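Putative integron gene cassette protein (Uncultured bacterium, PDB 3FUY) is of unknown function but is encoded by a mobile integron gene cassette and folds into a mixed beta sheet packed against helices. Local coordinates at residues Gly43-Thr53 and Arg93-His103; Ala131-Val141 and Cys149-Leu157. All coordinates share one frame; numbering follows the deposited sequence.

Interactions 1 and 2 both involve the same mixed sheet: interaction 1 joins two of its strands, and interaction 2 packs a helix on a third. Interaction 1 pairs neighbouring parallel strands mid-sheet, whereas interaction 2 lays the end of helix 121-138 on the outermost strand 150-160. Strand 106-116 lies between them, and their centres are 14 Å apart, with nearest atoms about 6 Å apart and no direct touch. Helix 59-79 links them: Met69 and Arg73 bind Gln44 of interaction 1, while Lys68 reaches Thr151 and the carbonyl of Leu139 in interaction 2. Interaction 1 also meets a second subunit, where His103 ND1 hydrogen-bonds Asp165 of that neighbouring subunit.

Interaction 1 (Gly43-Thr53 and Arg93-His103); sequences GQFAVLRIGRT and RIRCVDIDDKH
Asp98 and Asp100 each hold CG anti to the backbone N (chi1 -172° and 171°), which swings their carboxylates across to Gly51 and Arg52. Asp98 OD1 accepts Gly51 N at 3.1 Å, from the syn side but above the carboxylate plane; glycine suits the position because a CB would collide with that oxygen. The extended Arg52 chain ends in a salt bridge, NH1 to Asp100 OD2 at 2.9 Å. Asp100 OD2 lies close to the guanidinium plane and is met on its syn lone pair, the two flat groups turned 82° apart. Lys102 lays its CD methylene over one guanidinium face, and its backbone N closes an Asx turn on Asp100 OD1. Beside them, Thr53 OG1 gives a short bond of 2.6 Å to Asp101 OD1.

Before this polar end, the parallel strands are joined by four backbone bonds in which Val47 and Arg49 both donate and accept, among them Ile99 N to Arg49 O at 2.7 Å. Leu48 CD1 packs on Ile99 CD1 at 3.9 Å. At the opposite end the bent Arg93 chain brings NH2 to Gly43 O (2.8 Å) in the guanidinium plane; Asp170 shares that charge.

Leu48 and Val97 face helix 59-79 through Ile62 and Cys65, while Cys96, on the other side, touches Phe178. Strand 34-39 flanks Gly43-Thr53 and strand 106-116 flanks Arg93-His103, putting the pair mid-sheet.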
loop_
_atom_site.group_PDB
_atom_site.type_symbol
_atom_site.label_atom_id
_atom_site.label_comp_id
_atom_site.label_asym_id
_atom_site.label_seq_id
_atom_site.Cartn_x
_atom_site.Cartn_y
_atom_site.Cartn_z
ATOM N N GLY B 43 18.204 -3.376 -2.493
ATOM C CA GLY B 43 17.826 -4.332 -1.465
ATOM C C GLY B 43 17.612 -3.641 -0.121
ATOM O O GLY B 43 18.180 -4.042 0.884
ATOM N N GLN B 44 16.804 -2.584 -0.110
ATOM C CA GLN B 44 16.507 -1.896 1.143
ATOM C C GLN B 44 15.016 -1.707 1.327
ATOM O O GLN B 44 14.254 -1.706 0.352
ATOM C CB GLN B 44 17.177 -0.523 1.163
ATOM C CG GLN B 44 18.672 -0.543 1.312
ATOM C CD GLN B 44 19.234 0.875 1.247
ATOM O OE1 GLN B 44 19.258 1.474 0.178
ATOM N NE2 GLN B 44 19.653 1.425 2.398
ATOM N N PHE B 45 14.613 -1.489 2.575
ATOM C CA PHE B 45 13.228 -1.169 2.901
ATOM C C PHE B 45 13.205 -0.086 3.968
ATOM O O PHE B 45 13.931 -0.174 4.949
ATOM C CB PHE B 45 12.496 -2.417 3.408
ATOM C CG PHE B 45 11.020 -2.228 3.575
ATOM C CD1 PHE B 45 10.145 -2.630 2.572
ATOM C CD2 PHE B 45 10.495 -1.666 4.732
ATOM C CE1 PHE B 45 8.768 -2.464 2.718
ATOM C CE2 PHE B 45 9.118 -1.484 4.881
ATOM C CZ PHE B 45 8.255 -1.899 3.877
ATOM N N ALA B 46 12.393 0.948 3.772
ATOM C CA ALA B 46 12.232 1.955 4.816
ATOM C C ALA B 46 10.786 2.349 4.985
ATOM O O ALA B 46 10.007 2.351 4.026
ATOM C CB ALA B 46 13.084 3.191 4.512
ATOM N N VAL B 47 10.435 2.702 6.211
ATOM C CA VAL B 47 9.169 3.348 6.471
ATOM C C VAL B 47 9.364 4.860 6.555
ATOM O O VAL B 47 10.221 5.352 7.281
ATOM C CB VAL B 47 8.524 2.836 7.772
ATOM C CG1 VAL B 47 7.187 3.525 7.999
ATOM C CG2 VAL B 47 8.339 1.304 7.720
ATOM N N LEU B 48 8.542 5.594 5.819
ATOM C CA LEU B 48 8.503 7.035 5.943
ATOM C C LEU B 48 7.298 7.472 6.791
ATOM O O LEU B 48 6.150 7.093 6.521
ATOM C CB LEU B 48 8.452 7.684 4.570
ATOM C CG LEU B 48 8.239 9.196 4.566
ATOM C CD1 LEU B 48 9.404 9.903 5.279
ATOM C CD2 LEU B 48 8.103 9.669 3.132
ATOM N N ARG B 49 7.574 8.255 7.830
ATOM C CA ARG B 49 6.520 8.781 8.702
ATOM C C ARG B 49 6.600 10.294 8.806
ATOM O O ARG B 49 7.673 10.842 9.057
ATOM C CB ARG B 49 6.660 8.212 10.108
ATOM C CG ARG B 49 6.019 6.873 10.298
ATOM C CD ARG B 49 6.222 6.356 11.722
ATOM N NE ARG B 49 5.467 5.117 11.914
ATOM C CZ ARG B 49 4.449 4.983 12.758
ATOM N NH1 ARG B 49 4.075 6.011 13.522
ATOM N NH2 ARG B 49 3.817 3.817 12.848
ATOM N N ILE B 50 5.473 10.968 8.616
ATOM C CA ILE B 50 5.404 12.381 8.921
ATOM C C ILE B 50 4.800 12.480 10.330
ATOM O O ILE B 50 3.636 12.828 10.505
ATOM C CB ILE B 50 4.564 13.142 7.892
ATOM C CG1 ILE B 50 4.859 12.656 6.456
ATOM C CG2 ILE B 50 4.782 14.636 8.037
ATOM C CD1 ILE B 50 6.345 12.773 6.030
ATOM N N GLY B 51 5.613 12.141 11.319
ATOM C CA GLY B 51 5.142 11.831 12.657
ATOM C C GLY B 51 4.541 12.984 13.441
ATOM O O GLY B 51 3.444 12.866 13.993
ATOM N N ARG B 52 5.241 14.107 13.487
ATOM C CA ARG B 52 4.820 15.187 14.380
ATOM C C ARG B 52 3.529 15.872 13.936
ATOM O O ARG B 52 2.618 16.065 14.741
ATOM C CB ARG B 52 5.929 16.221 14.567
ATOM C CG ARG B 52 5.701 17.123 15.794
ATOM C CD ARG B 52 6.933 17.963 16.123
ATOM N NE ARG B 52 6.659 18.997 17.132
ATOM C CZ ARG B 52 7.438 20.058 17.336
ATOM N NH1 ARG B 52 8.534 20.223 16.609
ATOM N NH2 ARG B 52 7.118 20.957 18.266
ATOM N N THR B 53 3.453 16.228 12.659
ATOM C CA THR B 53 2.313 16.967 12.135
ATOM C C THR B 53 1.204 16.081 11.582
ATOM O O THR B 53 0.046 16.506 11.497
ATOM C CB THR B 53 2.743 17.847 10.978
ATOM O OG1 THR B 53 3.300 17.012 9.954
ATOM C CG2 THR B 53 3.779 18.890 11.437
ATOM N N ARG B 93 21.539 -0.935 8.884
ATOM C CA ARG B 93 20.327 -1.002 8.080
ATOM C C ARG B 93 19.364 0.107 8.444
ATOM O O ARG B 93 19.111 0.351 9.624
ATOM C CB ARG B 93 19.635 -2.358 8.274
ATOM C CG ARG B 93 20.543 -3.558 8.062
ATOM C CD ARG B 93 21.086 -3.619 6.623
ATOM N NE ARG B 93 20.027 -3.620 5.609
ATOM C CZ ARG B 93 20.261 -3.722 4.301
ATOM N NH1 ARG B 93 21.506 -3.855 3.862
ATOM N NH2 ARG B 93 19.259 -3.713 3.431
ATOM N N ILE B 94 18.808 0.785 7.441
ATOM C CA ILE B 94 17.825 1.817 7.752
ATOM C C ILE B 94 16.478 1.148 8.060
ATOM O O ILE B 94 16.168 0.081 7.516
ATOM C CB ILE B 94 17.699 2.843 6.611
ATOM C CG1 ILE B 94 16.960 4.084 7.088
ATOM C CG2 ILE B 94 17.007 2.229 5.375
ATOM C CD1 ILE B 94 17.091 5.283 6.126
ATOM N N ARG B 95 15.685 1.749 8.944
ATOM C CA ARG B 95 14.356 1.210 9.231
ATOM C C ARG B 95 13.275 2.221 8.917
ATOM O O ARG B 95 12.275 1.909 8.262
ATOM C CB ARG B 95 14.242 0.784 10.700
ATOM C CG ARG B 95 15.203 -0.302 11.104
ATOM C CD ARG B 95 15.080 -1.554 10.224
ATOM N NE ARG B 95 16.037 -2.557 10.673
ATOM C CZ ARG B 95 16.619 -3.464 9.898
ATOM N NH1 ARG B 95 16.351 -3.527 8.587
ATOM N NH2 ARG B 95 17.483 -4.307 10.441
ATOM N N CYS B 96 13.477 3.446 9.390
ATOM C CA CYS B 96 12.427 4.448 9.309
ATOM C C CYS B 96 13.042 5.837 9.220
ATOM O O CYS B 96 14.081 6.114 9.822
ATOM C CB CYS B 96 11.508 4.349 10.542
ATOM S SG CYS B 96 10.270 5.669 10.692
ATOM N N VAL B 97 12.403 6.700 8.451
ATOM C CA VAL B 97 12.727 8.116 8.479
ATOM C C VAL B 97 11.466 8.801 8.960
ATOM O O VAL B 97 10.428 8.762 8.290
ATOM C CB VAL B 97 13.099 8.659 7.082
ATOM C CG1 VAL B 97 13.268 10.181 7.130
ATOM C CG2 VAL B 97 14.348 7.980 6.572
ATOM N N ASP B 98 11.547 9.387 10.145
ATOM C CA ASP B 98 10.440 10.138 10.710
ATOM C C ASP B 98 10.697 11.634 10.546
ATOM O O ASP B 98 11.635 12.196 11.135
ATOM C CB ASP B 98 10.245 9.760 12.181
ATOM C CG ASP B 98 8.981 10.353 12.774
ATOM O OD1 ASP B 98 8.454 11.318 12.197
ATOM O OD2 ASP B 98 8.513 9.846 13.816
ATOM N N ILE B 99 9.862 12.276 9.736
ATOM C CA ILE B 99 10.028 13.686 9.444
ATOM C C ILE B 99 9.180 14.563 10.370
ATOM O O ILE B 99 7.996 14.313 10.550
ATOM C CB ILE B 99 9.662 14.005 7.980
ATOM C CG1 ILE B 99 10.647 13.318 7.026
ATOM C CG2 ILE B 99 9.633 15.526 7.747
ATOM C CD1 ILE B 99 10.448 13.698 5.596
ATOM N N ASP B 100 9.811 15.585 10.946
ATOM C CA ASP B 100 9.127 16.638 11.696
ATOM C C ASP B 100 9.140 17.904 10.863
ATOM O O ASP B 100 10.164 18.586 10.771
ATOM C CB ASP B 100 9.866 16.890 13.016
ATOM C CG ASP B 100 9.357 18.122 13.771
ATOM O OD1 ASP B 100 8.532 18.906 13.249
ATOM O OD2 ASP B 100 9.814 18.309 14.913
ATOM N N ASP B 101 8.008 18.222 10.256
ATOM C CA ASP B 101 7.899 19.418 9.430
ATOM C C ASP B 101 6.985 20.485 10.050
ATOM O O ASP B 101 6.364 21.273 9.338
ATOM C CB ASP B 101 7.434 19.064 8.011
ATOM C CG ASP B 101 6.115 18.293 7.984
ATOM O OD1 ASP B 101 5.639 17.827 9.053
ATOM O OD2 ASP B 101 5.568 18.130 6.866
ATOM N N LYS B 102 6.911 20.513 11.375
ATOM C CA LYS B 102 5.997 21.448 12.031
ATOM C C LYS B 102 6.494 22.886 11.933
ATOM O O LYS B 102 5.879 23.713 11.255
ATOM C CB LYS B 102 5.733 21.044 13.477
ATOM C CG LYS B 102 4.728 21.949 14.186
ATOM C CD LYS B 102 4.323 21.350 15.524
ATOM C CE LYS B 102 3.132 22.085 16.113
ATOM N NZ LYS B 102 2.671 21.424 17.361
ATOM N N HIS B 103 7.617 23.180 12.585
ATOM C CA HIS B 103 8.196 24.522 12.515
ATOM C C HIS B 103 9.358 24.598 11.534
ATOM O O HIS B 103 9.329 25.391 10.601
ATOM C CB HIS B 103 8.607 25.021 13.902
ATOM C CG HIS B 103 7.485 25.016 14.890
ATOM N ND1 HIS B 103 6.310 25.707 14.682
ATOM C CD2 HIS B 103 7.355 24.401 16.089
ATOM C CE1 HIS B 103 5.503 25.516 15.709
ATOM N NE2 HIS B 103 6.115 24.730 16.578
HETATM O O HOH W 1 21.124 -4.160 0.762
HETATM O O HOH W 2 19.755 -0.181 4.652
HETATM O O HOH W 3 16.925 -1.376 4.856
HETATM O O HOH W 4 8.213 13.595 13.645
HETATM O O HOH W 5 5.946 15.882 11.175
#

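Interaction 2 (Ala131-Val141 and Cys149-Leu157); sequences AKEKLRAALQV and CVTQFEMKL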
loop_
_atom_site.group_PDB
_atom_site.type_symbol
_atom_site.label_atom_id
_atom_site.label_comp_id
_atom_site.label_asym_id
_atom_site.label_seq_id
_atom_site.Cartn_x
_atom_site.Cartn_y
_atom_site.Cartn_z
ATOM N N ALA B 131 30.545 2.803 13.182
ATOM C CA ALA B 131 29.247 2.997 12.542
ATOM C C ALA B 131 28.663 4.382 12.844
ATOM O O ALA B 131 28.204 5.076 11.939
ATOM C CB ALA B 131 28.267 1.875 12.941
ATOM N N LYS B 132 28.713 4.807 14.106
ATOM C CA LYS B 132 28.164 6.115 14.469
ATOM C C LYS B 132 28.901 7.250 13.750
ATOM O O LYS B 132 28.296 8.230 13.304
ATOM C CB LYS B 132 28.196 6.335 15.986
ATOM C CG LYS B 132 27.214 5.478 16.760
ATOM C CD LYS B 132 27.009 5.987 18.194
ATOM C CE LYS B 132 28.284 5.931 19.015
ATOM N NZ LYS B 132 28.048 6.344 20.441
ATOM N N GLU B 133 30.214 7.108 13.649
ATOM C CA GLU B 133 31.044 8.051 12.918
ATOM C C GLU B 133 30.600 8.112 11.452
ATOM O O GLU B 133 30.318 9.181 10.932
ATOM C CB GLU B 133 32.504 7.610 13.021
ATOM C CG GLU B 133 33.523 8.504 12.343
ATOM C CD GLU B 133 34.925 7.894 12.378
ATOM O OE1 GLU B 133 35.283 7.260 13.401
ATOM O OE2 GLU B 133 35.662 8.040 11.376
ATOM N N LYS B 134 30.528 6.960 10.790
ATOM C CA LYS B 134 30.119 6.943 9.387
ATOM C C LYS B 134 28.730 7.538 9.195
ATOM O O LYS B 134 28.495 8.261 8.234
ATOM C CB LYS B 134 30.171 5.527 8.806
ATOM C CG LYS B 134 31.543 4.863 8.906
ATOM C CD LYS B 134 32.602 5.663 8.168
ATOM C CE LYS B 134 33.949 4.936 8.166
ATOM N NZ LYS B 134 35.001 5.730 7.473
ATOM N N LEU B 135 27.821 7.255 10.123
ATOM C CA LEU B 135 26.448 7.736 10.001
ATOM C C LEU B 135 26.324 9.234 10.248
ATOM O O LEU B 135 25.528 9.912 9.601
ATOM C CB LEU B 135 25.503 6.963 10.940
ATOM C CG LEU B 135 25.150 5.535 10.520
ATOM C CD1 LEU B 135 24.512 4.828 11.696
ATOM C CD2 LEU B 135 24.216 5.522 9.302
ATOM N N ARG B 136 27.101 9.756 11.190
ATOM C CA ARG B 136 27.064 11.184 11.438
ATOM C C ARG B 136 27.440 11.911 10.162
ATOM O O ARG B 136 26.818 12.909 9.810
ATOM C CB ARG B 136 27.986 11.583 12.607
ATOM C CG ARG B 136 27.281 11.526 13.968
ATOM C CD ARG B 136 28.163 12.107 15.091
ATOM N NE ARG B 136 29.436 11.397 15.166
ATOM C CZ ARG B 136 29.700 10.409 16.018
ATOM N NH1 ARG B 136 28.781 10.019 16.898
ATOM N NH2 ARG B 136 30.890 9.819 15.997
ATOM N N ALA B 137 28.455 11.402 9.467
ATOM C CA ALA B 137 28.866 11.970 8.176
ATOM C C ALA B 137 27.845 11.753 7.052
ATOM O O ALA B 137 27.419 12.713 6.399
ATOM C CB ALA B 137 30.227 11.432 7.758
ATOM N N ALA B 138 27.446 10.502 6.827
ATOM C CA ALA B 138 26.579 10.186 5.688
ATOM C C ALA B 138 25.177 10.777 5.801
ATOM O O ALA B 138 24.578 11.163 4.796
ATOM C CB ALA B 138 26.489 8.658 5.469
ATOM N N LEU B 139 24.641 10.813 7.015
ATOM C CA LEU B 139 23.296 11.349 7.251
ATOM C C LEU B 139 23.277 12.865 7.487
ATOM O O LEU B 139 22.206 13.459 7.644
ATOM C CB LEU B 139 22.631 10.630 8.429
ATOM C CG LEU B 139 22.362 9.131 8.221
ATOM C CD1 LEU B 139 21.657 8.534 9.411
ATOM C CD2 LEU B 139 21.549 8.863 6.931
ATOM N N GLN B 140 24.460 13.477 7.497
ATOM C CA GLN B 140 24.615 14.919 7.782
ATOM C C GLN B 140 23.913 15.337 9.064
ATOM O O GLN B 140 23.065 16.237 9.067
ATOM C CB GLN B 140 24.155 15.781 6.600
ATOM C CG GLN B 140 24.918 15.482 5.307
ATOM C CD GLN B 140 24.433 16.312 4.133
ATOM O OE1 GLN B 140 24.496 17.546 4.155
ATOM N NE2 GLN B 140 23.934 15.639 3.104
ATOM N N VAL B 141 24.296 14.682 10.153
ATOM C CA VAL B 141 23.665 14.889 11.449
ATOM C C VAL B 141 23.915 16.305 11.944
ATOM O O VAL B 141 25.015 16.816 11.829
ATOM C CB VAL B 141 24.170 13.855 12.459
ATOM C CG1 VAL B 141 23.811 14.253 13.889
ATOM C CG2 VAL B 141 23.590 12.463 12.100
ATOM N N CYS B 149 17.070 19.972 5.412
ATOM C CA CYS B 149 16.596 19.192 6.537
ATOM C C CYS B 149 17.744 18.984 7.522
ATOM O O CYS B 149 18.877 18.723 7.112
ATOM C CB CYS B 149 16.076 17.833 6.059
ATOM S SG CYS B 149 15.546 16.756 7.409
ATOM N N VAL B 150 17.451 19.101 8.811
ATOM C CA VAL B 150 18.454 18.837 9.843
ATOM C C VAL B 150 18.183 17.449 10.389
ATOM O O VAL B 150 17.076 17.169 10.826
ATOM C CB VAL B 150 18.371 19.840 11.007
ATOM C CG1 VAL B 150 19.316 19.424 12.120
ATOM C CG2 VAL B 150 18.681 21.256 10.519
ATOM N N THR B 151 19.201 16.598 10.380
ATOM C CA THR B 151 19.009 15.176 10.635
ATOM C C THR B 151 19.605 14.720 11.967
ATOM O O THR B 151 20.659 15.187 12.382
ATOM C CB THR B 151 19.600 14.342 9.458
ATOM O OG1 THR B 151 18.977 14.740 8.232
ATOM C CG2 THR B 151 19.393 12.849 9.656
ATOM N N GLN B 152 18.905 13.822 12.647
ATOM C CA GLN B 152 19.465 13.102 13.782
ATOM C C GLN B 152 19.211 11.626 13.548
ATOM O O GLN B 152 18.367 11.256 12.716
ATOM C CB GLN B 152 18.776 13.527 15.082
ATOM C CG GLN B 152 18.798 15.025 15.353
ATOM C CD GLN B 152 20.191 15.579 15.580
ATOM O OE1 GLN B 152 21.105 14.869 16.013
ATOM N NE2 GLN B 152 20.361 16.866 15.298
ATOM N N PHE B 153 19.905 10.762 14.281
ATOM C CA PHE B 153 19.588 9.340 14.168
ATOM C C PHE B 153 19.544 8.622 15.514
ATOM O O PHE B 153 20.063 9.116 16.517
ATOM C CB PHE B 153 20.536 8.618 13.197
ATOM C CG PHE B 153 21.922 8.417 13.729
ATOM C CD1 PHE B 153 22.322 7.186 14.212
ATOM C CD2 PHE B 153 22.832 9.453 13.736
ATOM C CE1 PHE B 153 23.611 7.002 14.708
ATOM C CE2 PHE B 153 24.122 9.274 14.225
ATOM C CZ PHE B 153 24.515 8.047 14.712
ATOM N N GLU B 154 18.900 7.461 15.518
ATOM C CA GLU B 154 18.930 6.548 16.655
ATOM C C GLU B 154 19.343 5.188 16.141
ATOM O O GLU B 154 18.814 4.704 15.122
ATOM C CB GLU B 154 17.558 6.428 17.328
ATOM C CG GLU B 154 17.208 7.543 18.288
ATOM C CD GLU B 154 15.967 7.220 19.108
ATOM O OE1 GLU B 154 15.624 6.019 19.213
ATOM O OE2 GLU B 154 15.330 8.160 19.639
HETATM N N MSE B 155 20.263 4.560 16.859
HETATM C CA MSE B 155 20.801 3.276 16.463
HETATM C C MSE B 155 20.460 2.167 17.462
HETATM O O MSE B 155 20.903 2.181 18.611
HETATM C CB MSE B 155 22.311 3.392 16.317
HETATM C CG MSE B 155 22.986 2.105 15.916
HETATM SE SE MSE B 155 24.836 2.469 15.375
HETATM C CE MSE B 155 24.575 4.278 14.801
ATOM N N LYS B 156 19.663 1.209 17.010
ATOM C CA LYS B 156 19.330 0.040 17.807
ATOM C C LYS B 156 20.396 -1.021 17.562
ATOM O O LYS B 156 20.864 -1.196 16.429
ATOM C CB LYS B 156 17.939 -0.483 17.405
ATOM C CG LYS B 156 17.423 -1.605 18.270
ATOM C CD LYS B 156 16.076 -2.130 17.797
ATOM C CE LYS B 156 14.992 -1.089 17.934
ATOM N NZ LYS B 156 13.724 -1.564 17.306
ATOM N N LEU B 157 20.797 -1.721 18.618
ATOM C CA LEU B 157 21.820 -2.750 18.501
ATOM C C LEU B 157 21.202 -4.147 18.530
ATOM O O LEU B 157 20.337 -4.442 19.355
ATOM C CB LEU B 157 22.849 -2.607 19.621
ATOM C CG LEU B 157 23.315 -1.180 19.911
ATOM C CD1 LEU B 157 24.089 -1.095 21.244
ATOM C CD2 LEU B 157 24.164 -0.668 18.761
HETATM O O HOH W 6 20.733 16.675 7.625
#
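Phe153 stands up from the outer strand with its ring set among the side chains of Ala131-Val141. Leu135 CB sits over one face, 4.2 Å from the ring centroid and 16° off its normal, a CH-pi contact, and Leu135 CD1 reaches CE1 of Phe153 at 3.8 Å. Val141 CG2 comes in at the ring edge, 3.5 Å from Phe153 CD2, and the CG methylene of Arg136 meets the same rim at CE2. Leu139 CD1 touches Phe153 at CB (3.9 Å). The CB bond of Phe153 points toward the helix, and chi1 of 73°, with CG between the backbone N and the carbonyl carbon, sets the ring among them. With an alanine in its place, Leu135 would probably lose the ring face it rests on, and Val141 CG2 and Arg136 CG the edge they pack against.

Toward the N-terminal part of Ala131-Val141, Met155, a selenomethionine, lies with SE 4.2 Å from Ala131 CB, a small side chain consistent with close approach of the helix. Toward the C-terminal end, Thr151 packs CG2 on Leu139 CB, and water 6 lies near its OG1 and the carbonyls of Gln140 and Cys149.

The second shell fixes the turn. Gln140, with positive phi, ends the helix in a Schellman motif, Val141 N bonding back to Arg136 O. Lys68 of helix 59-79 binds both Thr151 OG1 and Leu139 O, while Asp142 takes Gln152 NE2. Strand 106-116, helix 121-138 and strand 150-160 form a beta-alpha-beta crossover unit, whose helix lies, nearly antiparallel, against the second strand along this apolar seam.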